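Local coordinates for melanin biosynthesis protein TyrA, putative (Shewanella oneidensis, PDB 2IIZ) that binds heme b and probably works as a dye-decolorizing peroxidase, a heme enzyme of the DyP-type family, at residues Thr148-Gly153 with Ser191-Leu196. Sequence-based numbering, arbitrary orientation.
Sequences TGFVDG and SKWHRL. With HEM (protoporphyrin IX containing Fe), chain C.
The indole N-H of Trp-193 reaches the backbone carbonyl of Thr-148, NE1 to O 3.1 Å, in a moderately bent hydrogen bond (148° at the hydrogen). It meets the oxygen in the carbonyl plane, on a lone pair, although the oxygen sits 21° out of the indole plane; Lys-209 adds a weak bond to the same oxygen. With CG anti to the backbone N (chi1 177°), the indole extends from the helix end toward this loop. Around this bond the packing is apolar. Methyl CG2 of Thr-148 lies over the indole as a CH-pi contact, 3.8 Å from the centroid of the five-membered ring, while OG1 of Thr-148 is hydrogen-bonded to Asp-146. Leu-196 CD1, from the turn that begins at Trp-193, packs on the opposite indole face. At the indole edge, Phe-150 CE1 approaches Trp-193 CZ2 at 3.7 Å, the two side chains crossing at about a right angle. An alanine in place of Trp-193 would probably leave the Thr-148 carbonyl without its indole donor and open a gap beside the Thr-148 methyl and the Phe-150 ring. Farther along the same loop lies the heme: Gly-153 N donates to propionate oxygen O1A of the heme at 3.0 Å, and Asp-152, salt-bridged to Arg-243, brings OD1 within 3.4 Å of porphyrin C4A. The contact thus joins the heme-binding loop between strand 130-139 and helix 160-166 to the end of helix 190-193, with Gln-201 of helix 198-205 touching both Phe-150 and Trp-193.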
loop_
_atom_site.group_PDB
_atom_site.type_symbol
_atom_site.label_atom_id
_atom_site.label_comp_id
_atom_site.label_asym_id
_atom_site.label_seq_id
_atom_site.Cartn_x
_atom_site.Cartn_y
_atom_site.Cartn_z
ATOM N N THR A 148 15.982 6.995 -3.109
ATOM C CA THR A 148 17.153 7.883 -3.106
ATOM C C THR A 148 17.102 8.962 -4.208
ATOM O O THR A 148 17.825 9.956 -4.140
ATOM C CB THR A 148 18.482 7.092 -3.233
ATOM O OG1 THR A 148 18.422 6.160 -4.327
ATOM C CG2 THR A 148 18.719 6.308 -1.990
ATOM N N GLY A 149 16.243 8.764 -5.213
ATOM C CA GLY A 149 16.089 9.701 -6.324
ATOM C C GLY A 149 16.936 9.339 -7.535
ATOM O O GLY A 149 16.930 10.080 -8.519
ATOM N N PHE A 150 17.662 8.212 -7.461
ATOM C CA PHE A 150 18.476 7.670 -8.565
ATOM C C PHE A 150 17.761 6.537 -9.285
ATOM O O PHE A 150 17.091 5.727 -8.641
ATOM C CB PHE A 150 19.797 7.108 -8.021
ATOM C CG PHE A 150 20.786 8.169 -7.630
ATOM C CD1 PHE A 150 20.610 8.898 -6.460
ATOM C CD2 PHE A 150 21.896 8.442 -8.434
ATOM C CE1 PHE A 150 21.506 9.877 -6.097
ATOM C CE2 PHE A 150 22.802 9.433 -8.067
ATOM C CZ PHE A 150 22.611 10.143 -6.903
ATOM N N VAL A 151 17.910 6.474 -10.609
ATOM C CA VAL A 151 17.247 5.472 -11.435
ATOM C C VAL A 151 17.822 4.107 -11.137
ATOM O O VAL A 151 19.023 3.931 -11.209
ATOM C CB VAL A 151 17.430 5.775 -12.959
ATOM C CG1 VAL A 151 16.861 4.655 -13.857
ATOM C CG2 VAL A 151 16.783 7.106 -13.340
ATOM N N ASP A 152 16.965 3.144 -10.799
ATOM C CA ASP A 152 17.392 1.764 -10.517
ATOM C C ASP A 152 16.924 0.891 -11.676
ATOM O O ASP A 152 15.738 0.961 -12.049
ATOM C CB ASP A 152 16.759 1.272 -9.211
ATOM C CG ASP A 152 17.314 -0.088 -8.736
ATOM O OD1 ASP A 152 18.506 -0.411 -8.964
ATOM O OD2 ASP A 152 16.537 -0.842 -8.119
ATOM N N GLY A 153 17.842 0.089 -12.239
ATOM C CA GLY A 153 17.522 -0.887 -13.311
ATOM C C GLY A 153 18.401 -0.852 -14.568
ATOM O O GLY A 153 18.434 -1.799 -15.370
ATOM N N SER A 191 16.268 10.606 5.746
ATOM C CA SER A 191 16.606 11.919 6.302
ATOM C C SER A 191 18.111 12.145 6.213
ATOM O O SER A 191 18.553 13.227 5.826
ATOM C CB SER A 191 16.123 12.077 7.753
ATOM O OG SER A 191 16.627 11.032 8.565
ATOM N N LYS A 192 18.879 11.116 6.573
ATOM C CA LYS A 192 20.346 11.143 6.486
ATOM C C LYS A 192 20.818 11.305 5.036
ATOM O O LYS A 192 21.709 12.099 4.751
ATOM C CB LYS A 192 20.928 9.850 7.081
ATOM C CG LYS A 192 22.440 9.852 7.232
ATOM C CD LYS A 192 22.989 8.477 7.605
ATOM C CE LYS A 192 24.507 8.520 7.698
ATOM N NZ LYS A 192 25.069 7.397 8.502
ATOM N N TRP A 193 20.210 10.546 4.126
ATOM C CA TRP A 193 20.588 10.568 2.712
ATOM C C TRP A 193 20.383 11.946 2.102
ATOM O O TRP A 193 21.266 12.480 1.416
ATOM C CB TRP A 193 19.742 9.559 1.927
ATOM C CG TRP A 193 19.998 9.557 0.438
ATOM C CD1 TRP A 193 19.202 10.105 -0.533
ATOM C CD2 TRP A 193 21.117 8.984 -0.241
ATOM N NE1 TRP A 193 19.759 9.903 -1.765
ATOM C CE2 TRP A 193 20.938 9.218 -1.611
ATOM C CE3 TRP A 193 22.249 8.289 0.174
ATOM C CZ2 TRP A 193 21.849 8.789 -2.556
ATOM C CZ3 TRP A 193 23.157 7.861 -0.778
ATOM C CH2 TRP A 193 22.949 8.112 -2.119
ATOM N N HIS A 194 19.204 12.516 2.363
ATOM C CA HIS A 194 18.807 13.750 1.717
ATOM C C HIS A 194 19.515 14.968 2.287
ATOM O O HIS A 194 19.291 16.064 1.784
ATOM C CB HIS A 194 17.269 13.936 1.745
ATOM C CG HIS A 194 16.523 12.987 0.844
ATOM N ND1 HIS A 194 17.021 12.557 -0.370
ATOM C CD2 HIS A 194 15.317 12.386 0.984
ATOM C CE1 HIS A 194 16.162 11.729 -0.936
ATOM N NE2 HIS A 194 15.118 11.607 -0.135
ATOM N N ARG A 195 20.356 14.808 3.317
ATOM C CA ARG A 195 21.199 15.914 3.779
ATOM C C ARG A 195 22.544 15.972 3.030
ATOM O O ARG A 195 23.311 16.926 3.182
ATOM C CB ARG A 195 21.420 15.850 5.296
ATOM C CG ARG A 195 20.109 15.744 6.052
ATOM C CD ARG A 195 20.121 16.354 7.432
ATOM N NE ARG A 195 20.438 17.774 7.404
ATOM C CZ ARG A 195 20.406 18.567 8.472
ATOM N NH1 ARG A 195 20.064 18.088 9.667
ATOM N NH2 ARG A 195 20.716 19.847 8.344
ATOM N N LEU A 196 22.823 14.953 2.227
ATOM C CA LEU A 196 24.016 14.922 1.383
ATOM C C LEU A 196 23.936 15.925 0.224
ATOM O O LEU A 196 22.930 15.984 -0.476
ATOM C CB LEU A 196 24.151 13.542 0.753
ATOM C CG LEU A 196 24.411 12.290 1.585
ATOM C CD1 LEU A 196 24.285 11.051 0.685
ATOM C CD2 LEU A 196 25.771 12.349 2.164
HETATM C CHA HEM C . 23.262 -0.923 -9.850
HETATM C CHB HEM C . 20.639 0.938 -6.263
HETATM C CHC HEM C . 21.349 -2.983 -3.617
HETATM C CHD HEM C . 23.487 -5.083 -7.361
HETATM C C1A HEM C . 22.515 -0.059 -9.092
HETATM C C2A HEM C . 22.152 1.289 -9.473
HETATM C C3A HEM C . 21.421 1.791 -8.462
HETATM C C4A HEM C . 21.307 0.782 -7.442
HETATM C CMA HEM C . 20.794 3.191 -8.360
HETATM C CAA HEM C . 22.548 1.983 -10.799
HETATM C CBA HEM C . 21.492 1.764 -11.902
HETATM C CGA HEM C . 21.609 0.381 -12.503
HETATM O O1A HEM C . 20.735 -0.493 -12.228
HETATM O O2A HEM C . 22.577 0.133 -13.272
HETATM C C1B HEM C . 20.624 0.043 -5.240
HETATM C C2B HEM C . 19.981 0.263 -3.962
HETATM C C3B HEM C . 20.180 -0.835 -3.223
HETATM C C4B HEM C . 20.947 -1.759 -4.023
HETATM C CMB HEM C . 19.223 1.563 -3.604
HETATM C CAB HEM C . 19.724 -1.156 -1.792
HETATM C CBB HEM C . 19.652 -0.206 -0.870
HETATM C C1C HEM C . 22.010 -3.873 -4.403
HETATM C C2C HEM C . 22.455 -5.167 -3.959
HETATM C C3C HEM C . 23.053 -5.761 -4.996
HETATM C C4C HEM C . 22.987 -4.843 -6.116
HETATM C CMC HEM C . 22.237 -5.680 -2.527
HETATM C CAC HEM C . 23.708 -7.154 -5.063
HETATM C CBC HEM C . 23.797 -8.003 -4.030
HETATM C C1D HEM C . 23.604 -4.179 -8.381
HETATM C C2D HEM C . 24.139 -4.487 -9.681
HETATM C C3D HEM C . 24.070 -3.187 -10.459
HETATM C C4D HEM C . 23.500 -2.232 -9.545
HETATM C CMD HEM C . 24.674 -5.852 -10.163
HETATM C CAD HEM C . 24.512 -2.918 -11.907
HETATM C CBD HEM C . 25.917 -2.339 -11.861
HETATM C CGD HEM C . 26.573 -2.311 -13.221
HETATM O O1D HEM C . 26.688 -1.188 -13.804
HETATM O O2D HEM C . 26.973 -3.401 -13.706
HETATM N NA HEM C . 21.987 -0.345 -7.846
HETATM N NB HEM C . 21.206 -1.206 -5.251
HETATM N NC HEM C . 22.340 -3.691 -5.726
HETATM N ND HEM C . 23.238 -2.847 -8.335
HETATM FE FE HEM C . 22.354 -1.925 -6.705
#